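Local structure of polysaccharide deacetylase-like protein (Bacillus anthracis, 4V33) at residues F105-F110 with G115-E120; K251-V254 with S260-S263. The protein is a putative polysaccharide deacetylase that binds zinc, carries a fibronectin type III domain and is required for osmotic stability and maintenance of cell shape. One frame throughout, in Å; residues are numbered along the deposited sequence.

Interaction 1 (residues 105-110 with 115-120) and interaction 2 (251-254 with 260-263) lie on opposite sides of the centre of the chain, their own centres 36 Å apart and their nearest atoms about 22 Å apart. They follow one another along the sequence and share no sheet. The first bridges the two antiparallel sheets of the N-terminal beta-sandwich, consistent with the fibronectin type III domain named for this protein; the second sets helix 247-255 against strand 259-263 in the parallel sheet of the deacetylase domain, which also carries the zinc ion. Each contact is therefore buried in the hydrophobic interior of a different domain.

Interaction 1 of 2, residues F105-F110 with G115-E120; sequences FDTKEF and GEFQIE
The ring of Phe-117 meets two other phenylalanines in different ways: CZ of Phe-105 lies over one face, and its own edge, at CE2, points at a face of Phe-110. The carbonyl O of Asp-106 lies at the edge of the Phe-110 ring, in its plane. Both ring pairs are T-shaped (edge-to-face), and together they form an aromatic cluster between the two sheets of a beta-sandwich, consistent with a fibronectin type III fold. Strand 103-106 belongs to the three-stranded sheet and strand 115-124 to the four-stranded one, so the cluster lies in the interior between them. In the first pair the ring planes stand at 82°, and CZ of Phe-105 comes within 3.5 Å of CD2 of Phe-117, displaced from the ring centre toward the rim. CG of Phe-105 lies anti to the backbone N (chi1 -177°), which carries the ring across the gap with CZ leading. In the second pair the planes meet at 74° and the centroids of Phe-110 and Phe-117 are 5.1 Å apart. Thr-107 adds a looser methyl contact, CG2 lying 4.4 Å from CZ of Phe-117; its hydroxyl OG1 is hydrogen-bonded to the carbonyl O of Thr-59. Beyond the cluster, Ile-138 of strand 130-140 packs on Phe-117, and Lys-90 makes a cation-pi contact with Phe-110.

The turn that leads from strand 103-106 to Phe-110 is held by its own bonds. Asp-106 OD1 accepts from Lys-108 N at 2.9 Å through its anti lone pair, making an Asx turn, while Glu-109 OE1 takes the N-H of Asp-106 at 3.0 Å. Phe-110 N donates to Thr-107 O at 2.9 Å, which helps to place the last ring, with CG of Phe-110 3.5 Å from CE2 of Phe-117.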
ATOM      1  N   PHE A 105      22.155  -1.111  14.148  1.00 27.46           N
ATOM      2  CA  PHE A 105      21.316  -1.691  13.118  1.00 24.42           C
ATOM      3  C   PHE A 105      21.287  -0.755  11.926  1.00 27.81           C
ATOM      4  O   PHE A 105      21.016   0.430  12.078  1.00 33.10           O
ATOM      5  CB  PHE A 105      19.891  -1.904  13.628  1.00 25.51           C
ATOM      6  CG  PHE A 105      18.988  -2.567  12.624  1.00 29.46           C
ATOM      7  CD1 PHE A 105      18.343  -1.823  11.644  1.00 32.98           C
ATOM      8  CD2 PHE A 105      18.802  -3.937  12.646  1.00 30.07           C
ATOM      9  CE1 PHE A 105      17.527  -2.438  10.712  1.00 37.28           C
ATOM     10  CE2 PHE A 105      17.979  -4.552  11.718  1.00 33.43           C
ATOM     11  CZ  PHE A 105      17.344  -3.802  10.756  1.00 35.25           C
ATOM     12  N   ASP A 106      21.552  -1.289  10.741  1.00 27.75           N
ATOM     13  CA  ASP A 106      21.516  -0.485   9.531  1.00 25.52           C
ATOM     14  C   ASP A 106      20.849  -1.268   8.411  1.00 23.39           C
ATOM     15  O   ASP A 106      21.145  -2.445   8.209  1.00 25.10           O
ATOM     16  CB  ASP A 106      22.938  -0.091   9.121  1.00 29.67           C
ATOM     17  CG  ASP A 106      22.971   1.125   8.213  1.00 35.93           C
ATOM     18  OD1 ASP A 106      22.384   1.067   7.113  1.00 29.34           O
ATOM     19  OD2 ASP A 106      23.595   2.139   8.593  1.00 43.81           O
ATOM     20  N   THR A 107      19.953  -0.622   7.670  1.00 22.29           N
ATOM     21  CA  THR A 107      19.301  -1.298   6.557  1.00 22.91           C
ATOM     22  C   THR A 107      20.311  -1.759   5.504  1.00 23.11           C
ATOM     23  O   THR A 107      20.025  -2.659   4.720  1.00 20.51           O
ATOM     24  CB  THR A 107      18.199  -0.435   5.914  1.00 21.66           C
ATOM     25  OG1 THR A 107      18.747   0.828   5.519  1.00 25.05           O
ATOM     26  CG2 THR A 107      17.061  -0.209   6.906  1.00 24.91           C
ATOM     27  N   LYS A 108      21.497  -1.153   5.509  1.00 22.42           N
ATOM     28  CA  LYS A 108      22.596  -1.586   4.651  1.00 27.03           C
ATOM     29  C   LYS A 108      22.964  -3.053   4.914  1.00 27.33           C
ATOM     30  O   LYS A 108      23.470  -3.742   4.027  1.00 31.21           O
ATOM     31  CB  LYS A 108      23.818  -0.689   4.871  1.00 33.36           C
ATOM     32  CG  LYS A 108      25.026  -1.025   4.013  1.00 49.92           C
ATOM     33  CD  LYS A 108      26.210  -0.124   4.349  1.00 56.46           C
ATOM     34  CE  LYS A 108      27.470  -0.556   3.606  1.00 59.91           C
ATOM     35  NZ  LYS A 108      27.317  -0.458   2.125  1.00 60.79           N
ATOM     36  N   GLU A 109      22.703  -3.524   6.132  1.00 23.86           N
ATOM     37  CA  GLU A 109      22.997  -4.909   6.506  1.00 27.66           C
ATOM     38  C   GLU A 109      21.954  -5.873   5.955  1.00 23.20           C
ATOM     39  O   GLU A 109      22.083  -7.091   6.112  1.00 21.78           O
ATOM     40  CB  GLU A 109      23.047  -5.068   8.029  1.00 28.77           C
ATOM     41  CG  GLU A 109      24.131  -4.276   8.742  1.00 34.12           C
ATOM     42  CD  GLU A 109      24.036  -4.419  10.255  1.00 40.77           C
ATOM     43  OE1 GLU A 109      23.176  -3.750  10.870  1.00 29.28           O
ATOM     44  OE2 GLU A 109      24.809  -5.216  10.830  1.00 43.56           O
ATOM     45  N   PHE A 110      20.901  -5.325   5.354  1.00 20.95           N
ATOM     46  CA  PHE A 110      19.833  -6.133   4.773  1.00 17.90           C
ATOM     47  C   PHE A 110      19.556  -5.697   3.338  1.00 18.72           C
ATOM     48  O   PHE A 110      18.412  -5.474   2.943  1.00 19.74           O
ATOM     49  CB  PHE A 110      18.570  -6.079   5.641  1.00 19.56           C
ATOM     50  CG  PHE A 110      18.771  -6.649   7.018  1.00 20.25           C
ATOM     51  CD1 PHE A 110      19.373  -5.893   8.018  1.00 23.25           C
ATOM     52  CD2 PHE A 110      18.386  -7.949   7.309  1.00 18.93           C
ATOM     53  CE1 PHE A 110      19.577  -6.423   9.287  1.00 21.76           C
ATOM     54  CE2 PHE A 110      18.583  -8.483   8.576  1.00 19.33           C
ATOM     55  CZ  PHE A 110      19.184  -7.720   9.561  1.00 20.76           C
ATOM     56  N   GLY A 115      11.054  -1.561   5.434  1.00 16.07           N
ATOM     57  CA  GLY A 115       9.890  -2.260   5.946  1.00 16.76           C
ATOM     58  C   GLY A 115      10.048  -2.751   7.372  1.00 17.44           C
ATOM     59  O   GLY A 115      10.900  -2.269   8.125  1.00 17.95           O
ATOM     60  N   GLU A 116       9.204  -3.710   7.743  1.00 16.23           N
ATOM     61  CA  GLU A 116       9.211  -4.279   9.088  1.00 17.70           C
ATOM     62  C   GLU A 116      10.282  -5.357   9.240  1.00 17.59           C
ATOM     63  O   GLU A 116      10.396  -6.278   8.417  1.00 17.89           O
ATOM     64  CB  GLU A 116       7.843  -4.869   9.415  1.00 18.63           C
ATOM     65  CG  GLU A 116       7.702  -5.386  10.846  1.00 20.02           C
ATOM     66  CD  GLU A 116       6.392  -6.107  11.049  1.00 25.47           C
ATOM     67  OE1 GLU A 116       6.278  -7.272  10.619  1.00 22.27           O
ATOM     68  OE2 GLU A 116       5.463  -5.506  11.619  1.00 30.98           O
ATOM     69  N   PHE A 117      11.072  -5.217  10.293  1.00 17.28           N
ATOM     70  CA  PHE A 117      12.055  -6.221  10.673  1.00 18.16           C
ATOM     71  C   PHE A 117      11.633  -6.800  12.015  1.00 17.21           C
ATOM     72  O   PHE A 117      11.417  -6.059  12.967  1.00 19.66           O
ATOM     73  CB  PHE A 117      13.436  -5.585  10.830  1.00 18.84           C
ATOM     74  CG  PHE A 117      14.038  -5.081   9.546  1.00 17.68           C
ATOM     75  CD1 PHE A 117      13.608  -3.888   8.977  1.00 17.63           C
ATOM     76  CD2 PHE A 117      15.061  -5.784   8.929  1.00 18.92           C
ATOM     77  CE1 PHE A 117      14.177  -3.415   7.807  1.00 19.21           C
ATOM     78  CE2 PHE A 117      15.644  -5.307   7.763  1.00 22.33           C
ATOM     79  CZ  PHE A 117      15.188  -4.127   7.192  1.00 20.57           C
ATOM     80  N   GLN A 118      11.522  -8.124  12.093  1.00 17.27           N
ATOM     81  CA  GLN A 118      11.251  -8.780  13.369  1.00 16.56           C
ATOM     82  C   GLN A 118      12.546  -9.078  14.114  1.00 17.34           C
ATOM     83  O   GLN A 118      13.582  -9.335  13.493  1.00 16.51           O
ATOM     84  CB  GLN A 118      10.422 -10.051  13.154  1.00 18.95           C
ATOM     85  CG  GLN A 118       9.017  -9.709  12.662  1.00 23.89           C
ATOM     86  CD  GLN A 118       8.106 -10.902  12.517  1.00 29.22           C
ATOM     87  OE1 GLN A 118       7.904 -11.665  13.464  1.00 32.70           O
ATOM     88  NE2 GLN A 118       7.534 -11.067  11.329  1.00 29.97           N
ATOM     89  N   ILE A 119      12.482  -9.009  15.443  1.00 18.24           N
ATOM     90  CA  ILE A 119      13.645  -9.193  16.299  1.00 18.73           C
ATOM     91  C   ILE A 119      13.298 -10.173  17.418  1.00 19.48           C
ATOM     92  O   ILE A 119      12.351  -9.947  18.169  1.00 20.13           O
ATOM     93  CB  ILE A 119      14.097  -7.856  16.943  1.00 19.68           C
ATOM     94  CG1 ILE A 119      14.326  -6.782  15.872  1.00 22.40           C
ATOM     95  CG2 ILE A 119      15.360  -8.070  17.791  1.00 19.23           C
ATOM     96  CD1 ILE A 119      14.458  -5.366  16.432  1.00 27.29           C
ATOM     97  N   GLU A 120      14.057 -11.263  17.522  1.00 18.02           N
ATOM     98  CA  GLU A 120      13.928 -12.191  18.643  1.00 17.85           C
ATOM     99  C   GLU A 120      15.245 -12.217  19.384  1.00 19.98           C
ATOM    100  O   GLU A 120      16.278 -12.550  18.801  1.00 23.42           O
ATOM    101  CB  GLU A 120      13.644 -13.615  18.177  1.00 21.23           C
ATOM    102  CG  GLU A 120      12.337 -13.857  17.473  1.00 24.73           C
ATOM    103  CD  GLU A 120      12.149 -15.338  17.158  1.00 27.75           C
ATOM    104  OE1 GLU A 120      13.122 -16.117  17.323  1.00 33.33           O
ATOM    105  OE2 GLU A 120      11.035 -15.725  16.757  1.00 32.79           O
TER

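Interaction 2 of 2, residues K251-V254 with S260-S263; sequences KEMV and SMQS
Val-254 and Met-261 make the closer part of this contact, where helix 247-255 packs on strand 259-263 within a beta-alpha-beta unit that begins with strand 230-234 in the deacetylase domain. The two side chains cross at about a right angle, and CG2 of Val-254 rests 4.0 Å from CB of Met-261. That methyl branch lies anti to its own carbonyl carbon, which turns it toward Met-261.

The methionine pair is looser: CE of Met-253 and CE of Met-261 meet at 4.3 Å, methyl to methyl. Met-261 reaches this point because its chain is bent at chi2 (70°) and again at chi3 (39°), which folds the terminal methyl back toward the helix. Met-212 and Phe-215 of helix 211-221 also pack on Met-253, and Leu-288 and Thr-292 of helix 277-292 on Met-261, so the packing continues to helices 211-221 and 277-292.

On the solvent side of helix 247-255, Lys-251 is exposed and does not touch the strand; its CB points away from it, and its NZ is hydrogen-bonded to the carbonyl O of Ile-291. Across strand 259-263, the side chains alternating with Met-261 are buried and polar: Ser-260 OG also bonds to Glu-188 OE2, and Gln-262 NE2 donates to Ser-260 OG at 2.8 Å, the oxygen lying 18° out of the amide plane.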
ATOM      1  N   LYS A 251     -19.706  -7.380 -10.009  1.00 20.78           N
ATOM      2  CA  LYS A 251     -19.750  -8.632  -9.266  1.00 24.37           C
ATOM      3  C   LYS A 251     -18.663  -9.595  -9.747  1.00 26.49           C
ATOM      4  O   LYS A 251     -18.021 -10.260  -8.942  1.00 24.00           O
ATOM      5  CB  LYS A 251     -21.147  -9.255  -9.326  1.00 27.26           C
ATOM      6  CG  LYS A 251     -22.145  -8.575  -8.385  1.00 37.32           C
ATOM      7  CD  LYS A 251     -23.561  -9.105  -8.575  1.00 43.35           C
ATOM      8  CE  LYS A 251     -24.462  -8.749  -7.396  1.00 50.75           C
ATOM      9  NZ  LYS A 251     -24.529  -7.282  -7.146  1.00 52.54           N
ATOM     10  N   GLU A 252     -18.428  -9.638 -11.053  1.00 24.11           N
ATOM     11  CA  GLU A 252     -17.363 -10.474 -11.598  1.00 24.17           C
ATOM     12  C   GLU A 252     -15.994 -10.005 -11.093  1.00 21.11           C
ATOM     13  O   GLU A 252     -15.149 -10.813 -10.692  1.00 23.00           O
ATOM     14  CB  GLU A 252     -17.412 -10.453 -13.127  1.00 27.29           C
ATOM     15  CG  GLU A 252     -16.512 -11.457 -13.813  1.00 39.29           C
ATOM     16  CD  GLU A 252     -16.724 -11.486 -15.320  1.00 37.29           C
ATOM     17  OE1 GLU A 252     -17.752 -10.956 -15.792  1.00 37.12           O
ATOM     18  OE2 GLU A 252     -15.861 -12.040 -16.031  1.00 54.10           O
ATOM     19  N   MET A 253     -15.782  -8.695 -11.102  1.00 18.98           N
ATOM     20  CA  MET A 253     -14.507  -8.122 -10.677  1.00 17.22           C
ATOM     21  C   MET A 253     -14.247  -8.384  -9.201  1.00 19.38           C
ATOM     22  O   MET A 253     -13.139  -8.750  -8.811  1.00 20.01           O
ATOM     23  CB  MET A 253     -14.490  -6.619 -10.955  1.00 16.99           C
ATOM     24  CG  MET A 253     -14.435  -6.291 -12.433  1.00 15.59           C
ATOM     25  SD  MET A 253     -14.894  -4.586 -12.799  1.00 18.90           S
ATOM     26  CE  MET A 253     -13.385  -3.749 -12.343  1.00 25.72           C
ATOM     27  N   VAL A 254     -15.273  -8.199  -8.382  1.00 19.43           N
ATOM     28  CA  VAL A 254     -15.142  -8.430  -6.951  1.00 20.27           C
ATOM     29  C   VAL A 254     -15.039  -9.922  -6.617  1.00 23.00           C
ATOM     30  O   VAL A 254     -14.177 -10.331  -5.837  1.00 23.43           O
ATOM     31  CB  VAL A 254     -16.302  -7.773  -6.179  1.00 20.88           C
ATOM     32  CG1 VAL A 254     -16.293  -8.206  -4.724  1.00 25.29           C
ATOM     33  CG2 VAL A 254     -16.206  -6.259  -6.293  1.00 21.67           C
ATOM     34  N   SER A 260     -10.958  -4.434  -5.589  1.00 14.93           N
ATOM     35  CA  SER A 260     -11.579  -3.765  -4.456  1.00 16.28           C
ATOM     36  C   SER A 260     -12.367  -2.595  -5.042  1.00 15.21           C
ATOM     37  O   SER A 260     -11.797  -1.721  -5.692  1.00 15.02           O
ATOM     38  CB  SER A 260     -10.501  -3.242  -3.520  1.00 17.40           C
ATOM     39  OG  SER A 260     -11.064  -2.504  -2.451  1.00 19.00           O
ATOM     40  N   MET A 261     -13.680  -2.586  -4.826  1.00 16.07           N
ATOM     41  CA  MET A 261     -14.546  -1.589  -5.449  1.00 15.69           C
ATOM     42  C   MET A 261     -14.823  -0.480  -4.446  1.00 14.82           C
ATOM     43  O   MET A 261     -15.465  -0.699  -3.420  1.00 17.63           O
ATOM     44  CB  MET A 261     -15.850  -2.244  -5.914  1.00 21.72           C
ATOM     45  CG  MET A 261     -16.740  -1.368  -6.792  1.00 25.83           C
ATOM     46  SD  MET A 261     -16.054  -1.081  -8.443  1.00 24.52           S
ATOM     47  CE  MET A 261     -15.398  -2.691  -8.748  1.00 14.99           C
ATOM     48  N   GLN A 262     -14.305   0.704  -4.739  1.00 14.28           N
ATOM     49  CA  GLN A 262     -14.345   1.813  -3.802  1.00 13.83           C
ATOM     50  C   GLN A 262     -15.026   3.011  -4.461  1.00 15.19           C
ATOM     51  O   GLN A 262     -15.525   2.901  -5.579  1.00 14.25           O
ATOM     52  CB  GLN A 262     -12.920   2.130  -3.324  1.00 15.24           C
ATOM     53  CG  GLN A 262     -12.225   0.917  -2.665  1.00 13.73           C
ATOM     54  CD  GLN A 262     -12.952   0.459  -1.408  1.00 16.58           C
ATOM     55  OE1 GLN A 262     -13.486   1.278  -0.657  1.00 17.64           O
ATOM     56  NE2 GLN A 262     -12.987  -0.856  -1.181  1.00 19.10           N
ATOM     57  N   SER A 263     -15.059   4.143  -3.767  1.00 15.72           N
ATOM     58  CA  SER A 263     -15.920   5.259  -4.172  1.00 14.32           C
ATOM     59  C   SER A 263     -15.227   6.362  -4.975  1.00 15.44           C
ATOM     60  O   SER A 263     -14.104   6.739  -4.669  1.00 14.80           O
ATOM     61  CB  SER A 263     -16.537   5.882  -2.920  1.00 15.95           C
ATOM     62  OG  SER A 263     -17.379   6.982  -3.246  1.00 16.37           O
TER